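Local coordinates for 2-C-methyl-D-erythritol 2,4-cyclodiphosphate synthase (Thermus thermophilus, PDB 1IV3), which catalyses the conversion of 4-diphosphocytidyl-2-C-methyl-D-erythritol 2-phosphate to 2-C-methyl-D-erythritol 2,4-cyclodiphosphate, with release of CMP, in the non-mevalonate pathway of isoprenoid biosynthesis, at residues A[50-55]-A[82-87]; A[91-96]-A[124-129]. The protein carries 3 engineered substitutions. All blocks are in the same frame, centred on the assembly; numbering follows the deposited sequence.

Contact 1: residues A[50-55]-A[82-87]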
ATOM      1  N   SER A  50       5.504  -8.055  10.632  1.00  7.46           N
ATOM      2  CA  SER A  50       5.116  -8.765   9.415  1.00 12.38           C
ATOM      3  C   SER A  50       6.316  -9.383   8.698  1.00 10.23           C
ATOM      4  O   SER A  50       6.214 -10.489   8.155  1.00  9.42           O
ATOM      5  CB  SER A  50       4.372  -7.788   8.485  1.00 10.82           C
ATOM      6  OG  SER A  50       3.631  -8.550   7.534  1.00 16.32           O
ATOM      7  N   ALA A  51       7.440  -8.670   8.686  1.00  8.70           N
ATOM      8  CA  ALA A  51       8.627  -9.155   7.992  1.00  8.96           C
ATOM      9  C   ALA A  51       9.118 -10.490   8.553  1.00 13.59           C
ATOM     10  O   ALA A  51       9.879 -11.171   7.863  1.00 11.60           O
ATOM     11  CB  ALA A  51       9.762  -8.144   8.044  1.00  9.78           C
ATOM     12  N   TYR A  52       8.712 -10.838   9.773  1.00 11.37           N
ATOM     13  CA  TYR A  52       9.087 -12.125  10.348  1.00  8.63           C
ATOM     14  C   TYR A  52       7.893 -12.974  10.708  1.00 12.37           C
ATOM     15  O   TYR A  52       8.040 -13.995  11.381  1.00 10.86           O
ATOM     16  CB  TYR A  52       9.976 -11.903  11.583  1.00 11.62           C
ATOM     17  CG  TYR A  52      11.417 -11.730  11.168  1.00 10.59           C
ATOM     18  CD1 TYR A  52      11.845 -10.479  10.728  1.00 15.66           C
ATOM     19  CD2 TYR A  52      12.306 -12.794  11.197  1.00 14.37           C
ATOM     20  CE1 TYR A  52      13.151 -10.287  10.330  1.00 20.92           C
ATOM     21  CE2 TYR A  52      13.620 -12.599  10.808  1.00 17.81           C
ATOM     22  CZ  TYR A  52      14.025 -11.353  10.384  1.00 20.08           C
ATOM     23  OH  TYR A  52      15.322 -11.148   9.996  1.00 20.27           O
ATOM     24  N   GLY A  53       6.693 -12.608  10.248  1.00  9.98           N
ATOM     25  CA  GLY A  53       5.529 -13.432  10.514  1.00  8.66           C
ATOM     26  C   GLY A  53       5.130 -13.415  11.983  1.00 12.79           C
ATOM     27  O   GLY A  53       4.444 -14.345  12.416  1.00 14.35           O
ATOM     28  N   LEU A  54       5.524 -12.412  12.759  1.00 11.75           N
ATOM     29  CA  LEU A  54       5.342 -12.449  14.209  1.00  8.67           C
ATOM     30  C   LEU A  54       3.958 -12.078  14.675  1.00 12.21           C
ATOM     31  O   LEU A  54       3.569 -12.273  15.823  1.00 14.41           O
ATOM     32  CB  LEU A  54       6.383 -11.502  14.822  1.00 10.44           C
ATOM     33  CG  LEU A  54       7.822 -11.946  14.495  1.00 14.16           C
ATOM     34  CD1 LEU A  54       8.799 -10.872  14.928  1.00 16.61           C
ATOM     35  CD2 LEU A  54       8.085 -13.292  15.142  1.00 14.81           C
ATOM     36  N   GLY A  55       3.139 -11.539  13.773  1.00  8.86           N
ATOM     37  CA  GLY A  55       1.779 -11.207  14.164  1.00 11.38           C
ATOM     38  C   GLY A  55       1.523  -9.744  13.844  1.00 12.18           C
ATOM     39  O   GLY A  55       1.957  -9.327  12.771  1.00 14.16           O
ATOM     40  N   ARG A  82      13.273  -5.228  18.757  1.00 12.68           N
ATOM     41  CA  ARG A  82      14.044  -6.190  19.564  1.00 14.29           C
ATOM     42  C   ARG A  82      13.788  -7.615  19.102  1.00 14.58           C
ATOM     43  O   ARG A  82      14.711  -8.418  18.956  1.00 14.89           O
ATOM     44  CB  ARG A  82      13.701  -6.076  21.051  1.00 15.50           C
ATOM     45  CG  ARG A  82      14.537  -7.003  21.944  1.00 15.62           C
ATOM     46  CD  ARG A  82      14.125  -6.859  23.407  1.00 16.97           C
ATOM     47  NE  ARG A  82      12.817  -7.474  23.648  1.00 17.93           N
ATOM     48  CZ  ARG A  82      12.692  -8.804  23.685  1.00 38.22           C
ATOM     49  NH1 ARG A  82      13.777  -9.560  23.506  1.00 33.21           N
ATOM     50  NH2 ARG A  82      11.514  -9.377  23.902  1.00 19.36           N
ATOM     51  N   LEU A  83      12.517  -7.924  18.854  1.00 13.74           N
ATOM     52  CA  LEU A  83      12.112  -9.253  18.401  1.00  9.87           C
ATOM     53  C   LEU A  83      12.707  -9.594  17.045  1.00 13.53           C
ATOM     54  O   LEU A  83      13.185 -10.708  16.858  1.00 14.02           O
ATOM     55  CB  LEU A  83      10.586  -9.346  18.326  1.00 12.44           C
ATOM     56  CG  LEU A  83       9.833  -9.179  19.643  1.00 14.29           C
ATOM     57  CD1 LEU A  83       8.336  -9.055  19.385  1.00 15.05           C
ATOM     58  CD2 LEU A  83      10.117 -10.343  20.588  1.00 18.44           C
ATOM     59  N   VAL A  84      12.699  -8.684  16.061  1.00 12.57           N
ATOM     60  CA  VAL A  84      13.308  -9.141  14.796  1.00 10.20           C
ATOM     61  C   VAL A  84      14.827  -9.206  14.896  1.00 15.28           C
ATOM     62  O   VAL A  84      15.432 -10.080  14.262  1.00 14.89           O
ATOM     63  CB  VAL A  84      12.824  -8.241  13.658  1.00 14.86           C
ATOM     64  CG1 VAL A  84      11.298  -8.274  13.696  1.00 15.67           C
ATOM     65  CG2 VAL A  84      13.353  -6.827  13.787  1.00 17.56           C
ATOM     66  N   GLU A  85      15.446  -8.312  15.679  1.00 13.19           N
ATOM     67  CA  GLU A  85      16.915  -8.306  15.802  1.00 12.67           C
ATOM     68  C   GLU A  85      17.328  -9.617  16.436  1.00 13.89           C
ATOM     69  O   GLU A  85      18.322 -10.249  16.092  1.00 14.81           O
ATOM     70  CB  GLU A  85      17.441  -7.123  16.612  1.00 15.25           C
ATOM     71  CG  GLU A  85      17.480  -5.825  15.816  1.00 18.47           C
ATOM     72  CD  GLU A  85      17.645  -4.570  16.643  1.00 29.39           C
ATOM     73  OE1 GLU A  85      18.013  -4.656  17.832  1.00 33.38           O
ATOM     74  OE2 GLU A  85      17.400  -3.463  16.109  1.00 28.49           O
ATOM     75  N   ALA A  86      16.505 -10.064  17.384  1.00 12.51           N
ATOM     76  CA  ALA A  86      16.865 -11.349  17.998  1.00 17.22           C
ATOM     77  C   ALA A  86      16.808 -12.487  17.005  1.00 14.05           C
ATOM     78  O   ALA A  86      17.381 -13.554  17.216  1.00 19.93           O
ATOM     79  CB  ALA A  86      15.919 -11.633  19.159  1.00 13.62           C
ATOM     80  N   ARG A  87      16.091 -12.295  15.914  1.00 14.88           N
ATOM     81  CA  ARG A  87      15.973 -13.346  14.902  1.00 14.27           C
ATOM     82  C   ARG A  87      16.935 -13.126  13.744  1.00 17.00           C
ATOM     83  O   ARG A  87      16.773 -13.780  12.713  1.00 23.36           O
ATOM     84  CB  ARG A  87      14.512 -13.430  14.449  1.00 16.97           C
ATOM     85  CG  ARG A  87      13.635 -14.102  15.518  1.00 18.77           C
ATOM     86  CD  ARG A  87      12.179 -13.699  15.329  1.00 22.57           C
ATOM     87  NE  ARG A  87      11.278 -14.234  16.338  1.00 28.91           N
ATOM     88  CZ  ARG A  87      11.208 -13.900  17.619  1.00 34.17           C
ATOM     89  NH1 ARG A  87      12.000 -12.981  18.167  1.00 24.34           N
ATOM     90  NH2 ARG A  87      10.310 -14.509  18.387  1.00 35.79           N
TER
HETATM   91  O   HOH W   1      16.862 -13.222   9.795  1.00 26.90           O
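Tyr52 and Leu54 reach from the loop at 50-55 to the last turn of the helix at 82-87. Val84 and Arg87 both come to the same side of the Tyr52 ring, at different rim atoms: Tyr52 CD1 meets Val84 CG1 at 3.7 Å and Tyr52 CE2 meets Arg87 CB at 3.8 Å. A chi1 of -85° sets Tyr52 CG anti to the carbonyl carbon, on the side of the backbone N. The side chains of Tyr52 and Arg87 run antiparallel as they pass, and the guanidinium plane is turned 78° from that of the ring. The phenol OH of Tyr52 lies 2.6 Å from a water O in the ring plane, and that water donates to Arg87 O. Arg2 of the same chain makes a cation-pi contact with this ring. An alanine in place of Tyr52 would probably open a gap beside Val84 and Arg87 CB and leave the bridging water without its phenol partner.

The loop begins as a helix ending. Gly53, with positive phi, is the C-prime residue of a Schellman motif that closes helix 39-50. The chain then presents Leu54 to the second helix.

The two methyl groups of Leu54 have different partners. Leu54 CD1 packs 3.8 Å from Val84 CG1, with Leu83 CB a little farther off. Leu54 CD2 approaches Arg87 NE at 3.5 Å, obliquely to the guanidinium. The Arg87 chain is extended from CG to NE, and its head folds back over its own helix end. There Arg87 NH1 donates to Leu83 O at 2.9 Å, a bent bond (143° at the hydrogen) that ties the guanidinium down beside Leu54.

Contact 2: residues A[91-96]-A[124-129]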
ATOM      1  N   LEU A  91      17.635  -4.075  10.131  1.00 12.34           N
ATOM      2  CA  LEU A  91      16.795  -3.141   9.376  1.00 12.53           C
ATOM      3  C   LEU A  91      17.649  -2.325   8.421  1.00 13.45           C
ATOM      4  O   LEU A  91      18.716  -1.851   8.815  1.00 14.27           O
ATOM      5  CB  LEU A  91      16.060  -2.249  10.364  1.00 19.26           C
ATOM      6  CG  LEU A  91      14.990  -1.301   9.840  1.00 22.54           C
ATOM      7  CD1 LEU A  91      13.988  -1.974   8.901  1.00 17.06           C
ATOM      8  CD2 LEU A  91      14.279  -0.696  11.056  1.00 27.56           C
ATOM      9  N   LEU A  92      17.208  -2.163   7.178  1.00 10.61           N
ATOM     10  CA  LEU A  92      17.914  -1.386   6.172  1.00 11.16           C
ATOM     11  C   LEU A  92      17.193  -0.117   5.751  1.00 10.00           C
ATOM     12  O   LEU A  92      17.807   0.907   5.481  1.00 12.79           O
ATOM     13  CB  LEU A  92      18.157  -2.210   4.889  1.00 14.44           C
ATOM     14  CG  LEU A  92      18.874  -1.422   3.785  1.00 28.22           C
ATOM     15  CD1 LEU A  92      20.251  -0.935   4.205  1.00 35.66           C
ATOM     16  CD2 LEU A  92      19.005  -2.271   2.527  1.00 36.87           C
ATOM     17  N   GLN A  93      15.852  -0.199   5.660  1.00 11.71           N
ATOM     18  CA  GLN A  93      15.144   0.953   5.104  1.00  7.97           C
ATOM     19  C   GLN A  93      13.695   1.001   5.542  1.00  8.86           C
ATOM     20  O   GLN A  93      13.124  -0.100   5.705  1.00 12.01           O
ATOM     21  CB  GLN A  93      15.178   0.871   3.559  1.00 11.29           C
ATOM     22  CG  GLN A  93      14.670   2.162   2.914  1.00 13.88           C
ATOM     23  CD  GLN A  93      15.144   2.370   1.481  1.00 15.01           C
ATOM     24  OE1 GLN A  93      15.119   3.499   0.956  1.00 14.67           O
ATOM     25  NE2 GLN A  93      15.538   1.258   0.873  1.00  9.33           N
ATOM     26  N   ALA A  94      13.119   2.194   5.698  1.00  7.63           N
ATOM     27  CA  ALA A  94      11.670   2.280   5.915  1.00  9.58           C
ATOM     28  C   ALA A  94      11.115   3.361   4.992  1.00 12.04           C
ATOM     29  O   ALA A  94      11.689   4.441   4.920  1.00 10.56           O
ATOM     30  CB  ALA A  94      11.319   2.561   7.376  1.00 11.42           C
ATOM     31  N   SER A  95      10.013   3.059   4.302  1.00 10.50           N
ATOM     32  CA  SER A  95       9.413   4.007   3.377  1.00  7.29           C
ATOM     33  C   SER A  95       7.932   4.063   3.692  1.00 15.10           C
ATOM     34  O   SER A  95       7.298   3.005   3.653  1.00 15.83           O
ATOM     35  CB  SER A  95       9.635   3.562   1.926  1.00 12.19           C
ATOM     36  OG  SER A  95       9.069   4.535   1.050  1.00 15.69           O
ATOM     37  N   LEU A  96       7.412   5.245   4.029  1.00 11.75           N
ATOM     38  CA  LEU A  96       5.991   5.251   4.386  1.00 13.95           C
ATOM     39  C   LEU A  96       5.302   6.533   3.950  1.00 15.06           C
ATOM     40  O   LEU A  96       5.964   7.546   3.753  1.00 10.07           O
ATOM     41  CB  LEU A  96       5.811   5.093   5.892  1.00 11.04           C
ATOM     42  CG  LEU A  96       6.287   6.273   6.739  1.00  9.02           C
ATOM     43  CD1 LEU A  96       5.688   6.221   8.140  1.00 13.22           C
ATOM     44  CD2 LEU A  96       7.807   6.268   6.850  1.00 12.58           C
ATOM     45  N   GLN A 124      19.414   9.116   7.413  1.00 12.09           N
ATOM     46  CA  GLN A 124      18.295   9.892   6.883  1.00 18.97           C
ATOM     47  C   GLN A 124      17.916   9.507   5.463  1.00 12.44           C
ATOM     48  O   GLN A 124      16.725   9.578   5.119  1.00 14.30           O
ATOM     49  CB  GLN A 124      18.618  11.400   6.986  1.00 30.99           C
ATOM     50  CG  GLN A 124      18.931  11.818   8.411  1.00 42.45           C
ATOM     51  CD  GLN A 124      17.997  12.830   9.033  1.00 32.17           C
ATOM     52  OE1 GLN A 124      17.324  13.584   8.343  1.00 22.14           O
ATOM     53  NE2 GLN A 124      17.949  12.886  10.361  1.00 21.46           N
ATOM     54  N   ASP A 125      18.868   9.074   4.639  1.00 12.48           N
ATOM     55  CA  ASP A 125      18.496   8.722   3.260  1.00 14.49           C
ATOM     56  C   ASP A 125      17.806   7.366   3.143  1.00 14.16           C
ATOM     57  O   ASP A 125      17.324   6.921   2.097  1.00 15.52           O
ATOM     58  CB  ASP A 125      19.777   8.745   2.410  1.00 15.70           C
ATOM     59  CG  ASP A 125      20.671   7.593   2.853  1.00 21.47           C
ATOM     60  OD1 ASP A 125      20.631   6.516   2.230  1.00 26.10           O
ATOM     61  OD2 ASP A 125      21.381   7.794   3.858  1.00 31.54           O
ATOM     62  N   ARG A 126      17.728   6.638   4.261  1.00  9.80           N
ATOM     63  CA  ARG A 126      17.023   5.369   4.317  1.00  8.55           C
ATOM     64  C   ARG A 126      15.695   5.545   5.043  1.00 10.13           C
ATOM     65  O   ARG A 126      15.032   4.554   5.363  1.00 10.39           O
ATOM     66  CB  ARG A 126      17.889   4.327   5.054  1.00  8.96           C
ATOM     67  CG  ARG A 126      19.086   3.856   4.242  1.00 12.52           C
ATOM     68  CD  ARG A 126      18.598   2.990   3.086  1.00 11.37           C
ATOM     69  NE  ARG A 126      19.645   2.328   2.333  1.00 15.09           N
ATOM     70  CZ  ARG A 126      19.501   1.300   1.508  1.00 17.41           C
ATOM     71  NH1 ARG A 126      18.328   0.710   1.238  1.00 14.44           N
ATOM     72  NH2 ARG A 126      20.618   0.851   0.927  1.00 16.99           N
ATOM     73  N   ILE A 127      15.324   6.793   5.329  1.00 10.01           N
ATOM     74  CA  ILE A 127      13.996   7.089   5.872  1.00 10.27           C
ATOM     75  C   ILE A 127      13.191   7.762   4.755  1.00 11.28           C
ATOM     76  O   ILE A 127      13.481   8.907   4.401  1.00 12.19           O
ATOM     77  CB  ILE A 127      13.997   7.991   7.117  1.00  8.88           C
ATOM     78  CG1 ILE A 127      14.702   7.401   8.341  1.00 11.26           C
ATOM     79  CG2 ILE A 127      12.555   8.380   7.480  1.00 12.43           C
ATOM     80  CD1 ILE A 127      13.989   6.151   8.834  1.00 12.21           C
ATOM     81  N   GLY A 128      12.202   7.057   4.199  1.00 10.52           N
ATOM     82  CA  GLY A 128      11.456   7.655   3.099  1.00  9.90           C
ATOM     83  C   GLY A 128      10.063   8.038   3.578  1.00  8.84           C
ATOM     84  O   GLY A 128       9.180   7.197   3.562  1.00 14.10           O
ATOM     85  N   LEU A 129       9.889   9.273   4.018  1.00  9.39           N
ATOM     86  CA  LEU A 129       8.620   9.738   4.553  1.00  9.33           C
ATOM     87  C   LEU A 129       7.965  10.665   3.538  1.00 13.39           C
ATOM     88  O   LEU A 129       8.618  11.641   3.148  1.00 10.92           O
ATOM     89  CB  LEU A 129       8.889  10.444   5.886  1.00  8.98           C
ATOM     90  CG  LEU A 129       7.692  11.160   6.515  1.00 11.67           C
ATOM     91  CD1 LEU A 129       6.524  10.216   6.756  1.00 12.18           C
ATOM     92  CD2 LEU A 129       8.106  11.825   7.839  1.00  9.95           C
TER
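The Arg126 guanidinium lies flat against the Leu92 side chain. Leu92 CD1 sits over the centre of one face, 3.6 Å above the plane, and CD2 covers the same face, 3.3 Å from Arg126 NH1. At the edge, near the plane, is the Gln93 amide. The amide and guanidinium planes are 74° apart, and the two side chains cross at about a right angle. The Arg126 chain is bent at chi2 (-71°), which turns CD to within 3.3 Å of Leu92 O. Arg2 of a neighbouring subunit packs on Arg126 and forms a salt bridge with Asp125.

Beyond this point the backbones pair as strands. Ala94 N donates to Arg126 O, Gly128 N to Ala94 O at 2.8 Å, and Leu96 N to Gly128 O at 2.7 Å. The first two are nearly straight, the third a little bent. Ser95 and Gly128 are paired, with their CA atoms 4.2 Å apart. A CB on Gly128 would come tight against Ser95 OG. That hydroxyl is hydrogen-bonded to Ser50 OG and Tyr5 N of the neighbouring subunit. Ala94, Leu96, Ile127 and Leu129 point to the other face of the sheet. There Leu96 CG meets Leu129 CD1 at 4.0 Å, and helix 109-120 covers Ala94, Ile127 and Leu129.

A classic beta bulge sets Leu92 and Gln93 together opposite Leu149 of the adjoining strand 141-150. The parallel pairing of 91-96 with 127-129, connected through helix 109-120, is that of a beta-alpha-beta unit.

The two contacts follow each other along the chain. Helix 73-86, which carries one side of contact 1, leads into strand 91-99 of contact 2. Their centres are about 18 Å apart, and they do not touch within the subunit. Across the trimer they are related: Ser50, the first residue of segment 50-55, is hydrogen-bonded through OG to Ser95 OG of contact 2 in another subunit. Each lies near residues of the substrate site. The Leu83 side chain is about 5 Å from that of Phe61, predicted to bind substrate. The Leu129 side chain is about 3 Å from that of Phe131, another substrate-binding residue. The Leu96 side chain is about 12 Å from a bound magnesium ion.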